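Local coordinates for protein putative epimerase (Burkholderia cenocepacia, PDB 4LW8) that is a putative epimerase of the NAD(P)-dependent epimerase/dehydratase family, probably acting in lipopolysaccharide O-antigen biosynthesis, at residues 19-30 against 83-93; 127-137 against 177-186. All blocks are in the same frame, centred on the assembly; numbering follows the deposited sequence.

From the N terminus, strand 20-24 runs into a glycine-rich turn and helix 29-40; two more strands and helix 74-84 precede residues 83-93, which return beside the first strand and close contact 1. Helix 103-122 follows, and residues 127-137 open contact 2, which closes after helix 159-172 when residues 177-186 pair with them. The loops lie in series, neither crossing nor enclosing the other. Both contacts belong to the parallel part of one mixed sheet, where strands 88-91 and 130-134 are neighbours: Leu132 N bonds to Val89 O, and Ser129 OG probably to Asp87 OD1. They align four neighbouring strands of a Rossmann-type domain: 20-24, 88-91, 130-134 and 180-189.

Contact 1. Residues 19-30 against 83-93; sequences RRAFVTGLTGFT and DARPDAVVHLA
Thr24 OG1 is gripped by three groups of segment 83-93. The closest is the ring edge of His91, with ND1 of His91 2.7 Å from OG1 of Thr24 in a hydrogen bond that either atom could donate. Ala93 N adds a nearly straight bond to Thr24 OG1 (3.1 Å, 171°), and Leu92 N a weak one. Thr24 reaches all three because chi1 of 63° places the hydroxyl between its backbone N and carbonyl carbon. His91 NE2, the other ring nitrogen, bonds to Thr114 OG1.

Behind this cluster, strands 20-24 and 88-91 run parallel, with alternate backbone bonds such as Phe22 N to Ala88 O and Val90 N to Phe22 O. Strand 20-24 is the first strand of a Rossmann fold, and Gly25 and Gly28 belong to its Gly-x-x-Gly-x-x-Gly turn, which in this family usually lies against the dinucleotide diphosphate. Gly25 takes a positive phi, easy for glycine, as the chain passes Ala93.

Apolar side chains fill both faces of the pair. Val23 CG1 meets Leu92 CD1 at 3.6 Å on the side covered by helix 29-40. On the other face Phe22 lays CB against Pro86 CB (3.5 Å), while its CD1 touches the Ala84 methyl at 3.8 Å.

Near the segment's N-terminal end, the extended Arg20 carries its guanidinium to the C-terminal end of helix 74-84. NH1 of Arg20 bonds to Ala84 O (3.0 Å, 170°), from above that carbonyl's plane, and weakly to Asp83 O. The like-charged Arg85 guanidinium runs alongside, Arg20 NH1 over the rim of its face, a proximity the carbonyls probably help offset.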
# COMPACT_ATOMS: atom_id res chain seq x y z
N ARG A 19 -25.89 13.28 -20.13
CA ARG A 19 -24.58 13.22 -19.48
C ARG A 19 -24.65 12.47 -18.15
O ARG A 19 -25.43 12.82 -17.27
CB ARG A 19 -24.05 14.64 -19.25
CG ARG A 19 -22.60 14.68 -18.82
CD ARG A 19 -22.10 16.11 -18.76
NE ARG A 19 -20.64 16.17 -18.75
CZ ARG A 19 -19.93 17.20 -18.29
NH1 ARG A 19 -20.56 18.27 -17.81
NH2 ARG A 19 -18.61 17.16 -18.32
N ARG A 20 -23.83 11.44 -18.01
CA ARG A 20 -23.98 10.54 -16.88
C ARG A 20 -22.82 10.58 -15.89
O ARG A 20 -21.65 10.74 -16.25
CB ARG A 20 -24.17 9.11 -17.39
CG ARG A 20 -25.47 8.93 -18.19
CD ARG A 20 -25.37 7.69 -19.03
NE ARG A 20 -26.60 7.33 -19.72
CZ ARG A 20 -26.87 6.09 -20.08
NH1 ARG A 20 -26.00 5.14 -19.79
NH2 ARG A 20 -28.00 5.79 -20.71
N ALA A 21 -23.17 10.43 -14.62
CA ALA A 21 -22.17 10.23 -13.58
C ALA A 21 -22.39 8.86 -12.97
O ALA A 21 -23.52 8.35 -12.96
CB ALA A 21 -22.27 11.30 -12.52
N PHE A 22 -21.30 8.26 -12.48
CA PHE A 22 -21.33 6.95 -11.87
C PHE A 22 -20.63 7.04 -10.51
O PHE A 22 -19.45 7.41 -10.43
CB PHE A 22 -20.65 5.93 -12.79
CG PHE A 22 -20.69 4.51 -12.29
CD1 PHE A 22 -21.90 3.83 -12.19
CD2 PHE A 22 -19.52 3.85 -11.95
CE1 PHE A 22 -21.94 2.51 -11.76
CE2 PHE A 22 -19.54 2.53 -11.50
CZ PHE A 22 -20.75 1.86 -11.41
N VAL A 23 -21.36 6.75 -9.44
CA VAL A 23 -20.84 6.92 -8.08
C VAL A 23 -20.88 5.61 -7.33
O VAL A 23 -21.95 5.07 -7.12
CB VAL A 23 -21.65 7.96 -7.28
CG1 VAL A 23 -21.07 8.13 -5.89
CG2 VAL A 23 -21.72 9.31 -8.06
N THR A 24 -19.73 5.08 -6.93
CA THR A 24 -19.76 3.90 -6.09
C THR A 24 -20.13 4.29 -4.66
O THR A 24 -19.77 5.37 -4.19
CB THR A 24 -18.42 3.16 -6.09
OG1 THR A 24 -17.40 4.00 -5.53
CG2 THR A 24 -18.05 2.73 -7.53
N GLY A 25 -20.86 3.42 -3.96
CA GLY A 25 -21.32 3.73 -2.61
C GLY A 25 -22.26 4.92 -2.62
O GLY A 25 -22.26 5.73 -1.70
N LEU A 26 -23.06 5.03 -3.69
CA LEU A 26 -23.95 6.16 -3.90
C LEU A 26 -24.94 6.39 -2.75
O LEU A 26 -25.26 7.54 -2.43
CB LEU A 26 -24.75 5.98 -5.20
CG LEU A 26 -25.82 7.02 -5.56
CD1 LEU A 26 -25.26 8.44 -5.53
CD2 LEU A 26 -26.41 6.73 -6.93
N THR A 27 -25.43 5.32 -2.12
CA THR A 27 -26.46 5.50 -1.09
C THR A 27 -25.88 5.65 0.32
O THR A 27 -26.62 5.74 1.29
CB THR A 27 -27.50 4.34 -1.10
OG1 THR A 27 -26.84 3.09 -0.86
CG2 THR A 27 -28.22 4.28 -2.45
N GLY A 28 -24.56 5.71 0.45
CA GLY A 28 -23.98 5.96 1.76
C GLY A 28 -24.13 7.43 2.13
O GLY A 28 -24.70 8.23 1.36
N PHE A 29 -23.61 7.80 3.29
CA PHE A 29 -23.66 9.16 3.79
C PHE A 29 -23.15 10.20 2.79
O PHE A 29 -23.87 11.11 2.41
CB PHE A 29 -22.86 9.26 5.09
CG PHE A 29 -22.57 10.67 5.53
CD1 PHE A 29 -23.60 11.53 5.87
CD2 PHE A 29 -21.26 11.10 5.66
CE1 PHE A 29 -23.33 12.82 6.28
CE2 PHE A 29 -20.98 12.38 6.07
CZ PHE A 29 -22.02 13.24 6.39
N THR A 30 -21.91 10.05 2.35
CA THR A 30 -21.30 11.01 1.43
C THR A 30 -21.99 10.99 0.06
O THR A 30 -22.23 12.03 -0.55
CB THR A 30 -19.80 10.72 1.26
OG1 THR A 30 -19.17 10.77 2.55
CG2 THR A 30 -19.16 11.75 0.34
N ASP A 83 -22.81 -0.29 -19.03
CA ASP A 83 -24.21 0.12 -19.10
C ASP A 83 -24.32 1.61 -18.73
O ASP A 83 -24.99 2.38 -19.41
CB ASP A 83 -25.05 -0.73 -18.13
CG ASP A 83 -26.57 -0.55 -18.31
OD1 ASP A 83 -27.03 -0.13 -19.38
OD2 ASP A 83 -27.30 -0.84 -17.34
N ALA A 84 -23.65 2.00 -17.64
CA ALA A 84 -23.69 3.37 -17.15
C ALA A 84 -22.99 4.35 -18.10
O ALA A 84 -23.44 5.49 -18.25
CB ALA A 84 -23.07 3.44 -15.75
N ARG A 85 -21.90 3.93 -18.73
CA ARG A 85 -21.14 4.76 -19.67
C ARG A 85 -20.84 6.17 -19.13
O ARG A 85 -21.11 7.16 -19.79
CB ARG A 85 -21.89 4.90 -21.00
CG ARG A 85 -21.84 3.63 -21.82
CD ARG A 85 -22.29 3.85 -23.25
NE ARG A 85 -23.70 4.21 -23.37
CZ ARG A 85 -24.72 3.37 -23.19
NH1 ARG A 85 -24.51 2.10 -22.83
NH2 ARG A 85 -25.97 3.82 -23.35
N PRO A 86 -20.28 6.25 -17.92
CA PRO A 86 -20.20 7.59 -17.32
C PRO A 86 -19.19 8.52 -17.97
O PRO A 86 -18.17 8.07 -18.49
CB PRO A 86 -19.76 7.28 -15.89
CG PRO A 86 -18.92 6.06 -16.04
CD PRO A 86 -19.63 5.24 -17.07
N ASP A 87 -19.48 9.82 -17.95
CA ASP A 87 -18.45 10.81 -18.24
C ASP A 87 -17.70 11.18 -16.95
O ASP A 87 -16.53 11.54 -17.00
CB ASP A 87 -19.04 12.07 -18.88
CG ASP A 87 -17.98 12.98 -19.45
OD1 ASP A 87 -17.17 12.50 -20.29
OD2 ASP A 87 -17.94 14.16 -19.06
N ALA A 88 -18.37 11.10 -15.81
CA ALA A 88 -17.74 11.40 -14.51
C ALA A 88 -17.92 10.25 -13.53
O ALA A 88 -18.99 9.65 -13.46
CB ALA A 88 -18.32 12.69 -13.92
N VAL A 89 -16.87 9.94 -12.78
CA VAL A 89 -16.93 8.87 -11.80
C VAL A 89 -16.48 9.38 -10.44
O VAL A 89 -15.48 10.07 -10.35
CB VAL A 89 -16.05 7.66 -12.23
CG1 VAL A 89 -16.03 6.59 -11.14
CG2 VAL A 89 -16.53 7.07 -13.56
N VAL A 90 -17.23 9.05 -9.39
CA VAL A 90 -16.77 9.35 -8.04
C VAL A 90 -16.76 8.06 -7.26
O VAL A 90 -17.78 7.41 -7.09
CB VAL A 90 -17.64 10.40 -7.33
CG1 VAL A 90 -17.01 10.76 -5.95
CG2 VAL A 90 -17.75 11.65 -8.16
N HIS A 91 -15.58 7.67 -6.80
CA HIS A 91 -15.42 6.41 -6.09
C HIS A 91 -15.44 6.64 -4.58
O HIS A 91 -14.46 7.09 -4.02
CB HIS A 91 -14.11 5.76 -6.52
CG HIS A 91 -13.81 4.46 -5.83
ND1 HIS A 91 -14.76 3.50 -5.59
CD2 HIS A 91 -12.64 3.98 -5.34
CE1 HIS A 91 -14.19 2.47 -4.98
NE2 HIS A 91 -12.91 2.73 -4.82
N LEU A 92 -16.58 6.36 -3.96
CA LEU A 92 -16.77 6.60 -2.52
C LEU A 92 -16.81 5.30 -1.72
O LEU A 92 -16.63 5.32 -0.51
CB LEU A 92 -18.06 7.38 -2.27
CG LEU A 92 -18.16 8.73 -2.99
CD1 LEU A 92 -19.56 9.34 -2.83
CD2 LEU A 92 -17.07 9.69 -2.50
N ALA A 93 -17.12 4.19 -2.40
CA ALA A 93 -17.32 2.91 -1.72
C ALA A 93 -16.01 2.40 -1.12
O ALA A 93 -15.02 2.27 -1.83
CB ALA A 93 -17.92 1.88 -2.68

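Contact 2. Residues 127-137 against 177-186; sequences RPSAVLLASSA and RLPIVIARPF
Ala137 presses its methyl squarely onto the Phe186 ring: CB of Ala137 stands 3.4 Å from the centroid of the Phe186 ring, 13° off the normal, a CH-pi contact over the middle of the face. A side chain as short as alanine's suits so close an approach, and the bond from Ala137 N to Pro185 O (2.9 Å) holds the two segments together just beside it.

The middle is well packed too. Leu132, its CG anti to the backbone N (chi1 178°), swings CD1 across to Val181 CG1 at 3.8 Å and on to the Ala183 methyl, under helix 227-240. On the opposite face Leu133 CD1 lies 3.7 Å from Ile180 CG2, with helix 159-172 beyond. Beta-branched and leucine side chains suit these buried positions, since they fill both sides of an extended backbone without polar groups to satisfy. Strands 130-134 and 180-185 are parallel neighbours in the Rossmann sheet, and their backbone bonds alternate, that from Ala183 N to Leu133 O being almost straight (177°). The C-terminal edge of such a sheet is where this family usually places its active site. There Ser135 N bonds to Ala183 O at 2.7 Å, while Ser135 OG and the Arg184 guanidinium both reach Glu168 of helix 159-172.

The other end is looser and more exposed. Arg127, extended from CG to NE, turns one face of its guanidinium to Arg177 CB. A water accepts a hydrogen bond from Arg127 NH1 (2.7 Å) and donates one to Arg177 O (3.0 Å), and Arg127 NE turns to Ser122 O. Just inward the segments are buried again, Leu178 CD2 meeting Pro128 CD at 4.0 Å and packing against helix 103-122.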
# COMPACT_ATOMS: atom_id res chain seq x y z
N ARG A 127 -13.92 6.38 -22.60
CA ARG A 127 -13.48 6.44 -21.22
C ARG A 127 -13.95 7.75 -20.61
O ARG A 127 -14.09 8.74 -21.31
CB ARG A 127 -11.96 6.29 -21.14
CG ARG A 127 -11.48 4.85 -21.37
CD ARG A 127 -9.98 4.80 -21.63
NE ARG A 127 -9.50 3.46 -21.91
CZ ARG A 127 -8.27 3.17 -22.33
NH1 ARG A 127 -7.40 4.15 -22.53
NH2 ARG A 127 -7.91 1.91 -22.56
N PRO A 128 -14.21 7.75 -19.29
CA PRO A 128 -14.72 8.96 -18.63
C PRO A 128 -13.74 10.14 -18.72
O PRO A 128 -12.54 9.92 -18.88
CB PRO A 128 -14.93 8.52 -17.17
CG PRO A 128 -14.15 7.26 -17.02
CD PRO A 128 -14.07 6.61 -18.37
N SER A 129 -14.25 11.36 -18.65
CA SER A 129 -13.41 12.56 -18.70
C SER A 129 -12.76 12.84 -17.34
O SER A 129 -11.77 13.58 -17.24
CB SER A 129 -14.23 13.78 -19.14
OG SER A 129 -14.88 13.56 -20.37
N ALA A 130 -13.34 12.27 -16.28
CA ALA A 130 -12.81 12.48 -14.93
C ALA A 130 -13.19 11.34 -13.99
O ALA A 130 -14.36 10.95 -13.91
CB ALA A 130 -13.30 13.80 -14.37
N VAL A 131 -12.19 10.81 -13.30
CA VAL A 131 -12.37 9.75 -12.32
C VAL A 131 -11.82 10.23 -10.97
O VAL A 131 -10.63 10.33 -10.80
CB VAL A 131 -11.66 8.46 -12.74
CG1 VAL A 131 -11.89 7.33 -11.73
CG2 VAL A 131 -12.10 8.05 -14.14
N LEU A 132 -12.70 10.53 -10.03
CA LEU A 132 -12.29 11.04 -8.73
C LEU A 132 -12.31 9.92 -7.71
O LEU A 132 -13.35 9.31 -7.47
CB LEU A 132 -13.22 12.17 -8.27
CG LEU A 132 -12.91 12.76 -6.89
CD1 LEU A 132 -11.52 13.43 -6.85
CD2 LEU A 132 -13.99 13.74 -6.49
N LEU A 133 -11.16 9.64 -7.11
CA LEU A 133 -11.10 8.61 -6.09
C LEU A 133 -11.02 9.26 -4.71
O LEU A 133 -10.20 10.15 -4.48
CB LEU A 133 -9.90 7.70 -6.33
CG LEU A 133 -9.80 7.16 -7.76
CD1 LEU A 133 -8.57 6.30 -7.94
CD2 LEU A 133 -11.03 6.36 -8.13
N ALA A 134 -11.86 8.81 -3.79
CA ALA A 134 -11.79 9.33 -2.43
C ALA A 134 -10.79 8.52 -1.62
O ALA A 134 -11.06 7.40 -1.23
CB ALA A 134 -13.18 9.32 -1.76
N SER A 135 -9.62 9.10 -1.37
CA SER A 135 -8.68 8.54 -0.41
C SER A 135 -9.07 9.10 0.94
O SER A 135 -10.26 9.30 1.24
CB SER A 135 -7.23 8.89 -0.78
OG SER A 135 -6.30 8.24 0.07
N SER A 136 -8.07 9.37 1.78
CA SER A 136 -8.34 9.90 3.11
C SER A 136 -7.13 10.64 3.65
O SER A 136 -6.01 10.24 3.41
CB SER A 136 -8.73 8.78 4.08
OG SER A 136 -8.76 9.28 5.41
N ALA A 137 -7.36 11.69 4.42
CA ALA A 137 -6.25 12.36 5.10
C ALA A 137 -5.63 11.47 6.19
O ALA A 137 -4.60 11.83 6.75
CB ALA A 137 -6.70 13.68 5.69
N ARG A 177 -4.32 5.38 -18.84
CA ARG A 177 -5.58 5.00 -19.46
C ARG A 177 -6.76 5.85 -19.00
O ARG A 177 -7.75 5.98 -19.71
CB ARG A 177 -5.86 3.51 -19.19
CG ARG A 177 -5.09 2.58 -20.15
CD ARG A 177 -4.86 1.19 -19.55
NE ARG A 177 -3.87 1.21 -18.48
CZ ARG A 177 -3.44 0.12 -17.83
NH1 ARG A 177 -3.93 -1.07 -18.14
NH2 ARG A 177 -2.53 0.23 -16.87
N LEU A 178 -6.64 6.46 -17.82
CA LEU A 178 -7.76 7.19 -17.23
C LEU A 178 -7.31 8.50 -16.58
O LEU A 178 -6.23 8.57 -16.00
CB LEU A 178 -8.47 6.33 -16.18
CG LEU A 178 -9.18 5.02 -16.58
CD1 LEU A 178 -9.57 4.23 -15.30
CD2 LEU A 178 -10.43 5.31 -17.39
N PRO A 179 -8.15 9.55 -16.66
CA PRO A 179 -7.87 10.82 -15.98
C PRO A 179 -8.26 10.75 -14.51
O PRO A 179 -9.43 10.92 -14.16
CB PRO A 179 -8.74 11.82 -16.73
CG PRO A 179 -9.90 11.00 -17.23
CD PRO A 179 -9.36 9.62 -17.50
N ILE A 180 -7.28 10.51 -13.65
CA ILE A 180 -7.56 10.14 -12.26
C ILE A 180 -7.16 11.25 -11.30
O ILE A 180 -6.02 11.72 -11.32
CB ILE A 180 -6.81 8.83 -11.87
CG1 ILE A 180 -7.36 7.66 -12.69
CG2 ILE A 180 -6.95 8.54 -10.34
CD1 ILE A 180 -6.54 6.38 -12.59
N VAL A 181 -8.11 11.67 -10.48
CA VAL A 181 -7.90 12.70 -9.47
C VAL A 181 -8.11 12.05 -8.12
O VAL A 181 -9.07 11.29 -7.93
CB VAL A 181 -8.86 13.89 -9.65
CG1 VAL A 181 -8.53 15.00 -8.67
CG2 VAL A 181 -8.75 14.41 -11.09
N ILE A 182 -7.20 12.32 -7.18
CA ILE A 182 -7.29 11.72 -5.86
C ILE A 182 -7.63 12.79 -4.82
O ILE A 182 -6.97 13.83 -4.75
CB ILE A 182 -5.98 10.97 -5.46
CG1 ILE A 182 -5.69 9.80 -6.43
CG2 ILE A 182 -6.08 10.48 -4.02
CD1 ILE A 182 -4.30 9.18 -6.30
N ALA A 183 -8.66 12.55 -4.02
CA ALA A 183 -9.00 13.46 -2.95
C ALA A 183 -8.56 12.87 -1.60
O ALA A 183 -8.72 11.66 -1.37
CB ALA A 183 -10.50 13.79 -2.97
N ARG A 184 -7.95 13.68 -0.75
CA ARG A 184 -7.67 13.28 0.63
C ARG A 184 -8.48 14.12 1.60
O ARG A 184 -7.97 15.12 2.13
CB ARG A 184 -6.17 13.39 0.97
CG ARG A 184 -5.29 12.35 0.32
CD ARG A 184 -3.82 12.71 0.50
NE ARG A 184 -2.96 11.68 -0.08
CZ ARG A 184 -1.64 11.81 -0.23
NH1 ARG A 184 -1.03 12.92 0.17
NH2 ARG A 184 -0.94 10.83 -0.79
N PRO A 185 -9.75 13.75 1.83
CA PRO A 185 -10.58 14.53 2.75
C PRO A 185 -10.09 14.43 4.18
O PRO A 185 -9.69 13.35 4.63
CB PRO A 185 -11.97 13.88 2.62
CG PRO A 185 -11.66 12.44 2.20
CD PRO A 185 -10.49 12.61 1.25
N PHE A 186 -10.10 15.54 4.88
CA PHE A 186 -9.92 15.48 6.33
C PHE A 186 -11.28 15.12 6.94
O PHE A 186 -12.19 14.76 6.20
CB PHE A 186 -9.35 16.80 6.87
CG PHE A 186 -7.87 16.93 6.65
CD1 PHE A 186 -7.35 16.98 5.36
CD2 PHE A 186 -6.99 16.93 7.73
CE1 PHE A 186 -5.97 17.07 5.14
CE2 PHE A 186 -5.60 17.01 7.53
CZ PHE A 186 -5.09 17.08 6.23
O HOH W 1 -7.47 6.88 -22.54
O HOH W 2 -11.34 10.62 5.83